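Local coordinates for putative polyphosphate kinase 2 family protein (Arthrobacter aurescens, PDB 3RHF) that probably acts as a polyphosphate kinase of the PPK2 family, transferring phosphate between polyphosphate and nucleotides, at residues Lys117-Asp120 against Phe121-Ile125. Sequence-based numbering, arbitrary orientation.
Sequences KSHD and FLWRI
The imidazole of His-119 lies flat against the indole of Trp-123, four residues on, in a face-to-face stack. The imidazole and the six-membered ring have centroids 3.6 Å apart and planes only 4° from parallel. His-119 CD2 sits 3.4 Å from Trp-123 CE3, while CE1 and NE2 reach along the indole to CE2 and CZ2. With its CG anti to the backbone N (chi1 174°), Trp-123 carries its indole over one face of the imidazole; flat rings can share a broad face at van der Waals distance, and their polar nitrogens suit a partly exposed place. With the indole reduced to an alanine here, the imidazole loses its stacking partner and would probably be freer to turn.

Between the two stacked residues, Asp-120 opens a type I beta turn leading into helix 123-126, in the PPK2 family's P-loop-type alpha/beta/alpha fold. Trp-123 N donates to Asp-120 O (3.0 Å, nearly straight at 167°). A short acidic side chain can reach forward along the chain to cap the turn: Asp-120 OD2 accepts from Leu-122 N at 3.2 Å, met from above the carboxylate plane. A water donates to Asp-120 O and accepts from Arg-124 N, extending the turn's bonding into the helix.

Farther out, Asp-120 OD1 forms a salt bridge with Arg-162 of helix 157-176. Phe-121 and Leu-122 are buried against that helix, touching Ile-167 and Phe-170 respectively, as befits nonpolar side chains, and Arg-163 makes a cation-pi contact with Phe-121.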
loop_
_atom_site.group_PDB
_atom_site.type_symbol
_atom_site.label_atom_id
_atom_site.label_comp_id
_atom_site.label_asym_id
_atom_site.label_seq_id
_atom_site.Cartn_x
_atom_site.Cartn_y
_atom_site.Cartn_z
ATOM N N LYS A 117 3.530 4.553 -26.287
ATOM C CA LYS A 117 3.558 3.764 -27.528
ATOM C C LYS A 117 4.695 4.258 -28.457
ATOM O O LYS A 117 5.154 3.541 -29.369
ATOM C CB LYS A 117 2.208 3.803 -28.281
ATOM C CG LYS A 117 1.017 3.079 -27.587
ATOM C CD LYS A 117 -0.111 2.542 -28.510
ATOM C CE LYS A 117 -1.303 3.557 -28.783
ATOM N NZ LYS A 117 -2.074 4.132 -27.561
ATOM N N SER A 118 5.162 5.474 -28.237
ATOM C CA SER A 118 6.141 6.024 -29.144
ATOM C C SER A 118 7.589 5.789 -28.619
ATOM O O SER A 118 8.554 6.210 -29.240
ATOM C CB SER A 118 5.788 7.495 -29.445
ATOM O OG SER A 118 6.334 8.338 -28.457
ATOM N N HIS A 119 7.715 5.075 -27.493
ATOM C CA HIS A 119 9.004 4.547 -27.050
ATOM C C HIS A 119 9.077 3.044 -27.255
ATOM O O HIS A 119 8.071 2.394 -27.475
ATOM C CB HIS A 119 9.234 4.788 -25.577
ATOM C CG HIS A 119 9.523 6.204 -25.235
ATOM N ND1 HIS A 119 10.804 6.708 -25.188
ATOM C CD2 HIS A 119 8.696 7.222 -24.893
ATOM C CE1 HIS A 119 10.750 7.982 -24.836
ATOM N NE2 HIS A 119 9.482 8.321 -24.662
ATOM N N ASP A 120 10.292 2.511 -27.140
ATOM C CA ASP A 120 10.509 1.089 -27.030
ATOM C C ASP A 120 9.704 0.569 -25.839
ATOM O O ASP A 120 9.455 1.298 -24.902
ATOM C CB ASP A 120 11.970 0.802 -26.798
ATOM C CG ASP A 120 12.215 -0.647 -26.601
ATOM O OD1 ASP A 120 12.069 -1.360 -27.618
ATOM O OD2 ASP A 120 12.511 -1.082 -25.460
ATOM N N PHE A 121 9.295 -0.696 -25.898
ATOM C CA PHE A 121 8.293 -1.220 -24.975
ATOM C C PHE A 121 8.797 -1.290 -23.551
ATOM O O PHE A 121 8.000 -1.158 -22.653
ATOM C CB PHE A 121 7.768 -2.563 -25.441
ATOM C CG PHE A 121 8.682 -3.707 -25.168
ATOM C CD1 PHE A 121 8.422 -4.583 -24.142
ATOM C CD2 PHE A 121 9.803 -3.929 -25.948
ATOM C CE1 PHE A 121 9.287 -5.657 -23.896
ATOM C CE2 PHE A 121 10.647 -4.981 -25.714
ATOM C CZ PHE A 121 10.397 -5.856 -24.690
ATOM N N LEU A 122 10.107 -1.435 -23.351
ATOM C CA LEU A 122 10.720 -1.361 -22.014
ATOM C C LEU A 122 10.878 0.022 -21.378
ATOM O O LEU A 122 11.199 0.117 -20.196
ATOM C CB LEU A 122 12.077 -2.039 -22.016
ATOM C CG LEU A 122 11.995 -3.515 -22.371
ATOM C CD1 LEU A 122 13.433 -4.019 -22.468
ATOM C CD2 LEU A 122 11.150 -4.311 -21.340
ATOM N N TRP A 123 10.660 1.091 -22.108
ATOM C CA TRP A 123 10.943 2.393 -21.539
ATOM C C TRP A 123 10.050 2.589 -20.316
ATOM O O TRP A 123 10.530 2.927 -19.245
ATOM C CB TRP A 123 10.726 3.479 -22.575
ATOM C CG TRP A 123 10.853 4.901 -22.109
ATOM C CD1 TRP A 123 12.014 5.600 -21.934
ATOM C CD2 TRP A 123 9.791 5.822 -21.836
ATOM N NE1 TRP A 123 11.730 6.890 -21.506
ATOM C CE2 TRP A 123 10.376 7.042 -21.449
ATOM C CE3 TRP A 123 8.403 5.721 -21.853
ATOM C CZ2 TRP A 123 9.631 8.157 -21.136
ATOM C CZ3 TRP A 123 7.650 6.832 -21.523
ATOM C CH2 TRP A 123 8.266 8.034 -21.161
ATOM N N ARG A 124 8.750 2.318 -20.442
ATOM C CA ARG A 124 7.840 2.569 -19.321
ATOM C C ARG A 124 8.066 1.646 -18.146
ATOM O O ARG A 124 7.753 2.000 -17.022
ATOM C CB ARG A 124 6.395 2.509 -19.771
ATOM C CG ARG A 124 5.933 1.138 -20.236
ATOM C CD ARG A 124 4.481 1.206 -20.556
ATOM N NE ARG A 124 3.836 -0.082 -20.730
ATOM C CZ ARG A 124 2.533 -0.283 -20.493
ATOM N NH1 ARG A 124 1.723 0.709 -20.041
ATOM N NH2 ARG A 124 2.030 -1.491 -20.660
ATOM N N ILE A 125 8.653 0.491 -18.409
ATOM C CA ILE A 125 8.897 -0.470 -17.387
ATOM C C ILE A 125 10.116 -0.107 -16.553
ATOM O O ILE A 125 10.063 -0.183 -15.301
ATOM C CB ILE A 125 9.108 -1.879 -17.949
ATOM C CG1 ILE A 125 8.052 -2.263 -19.004
ATOM C CG2 ILE A 125 9.030 -2.892 -16.774
ATOM C CD1 ILE A 125 6.600 -2.330 -18.452
HETATM O O HOH W 1 7.416 1.995 -23.261
#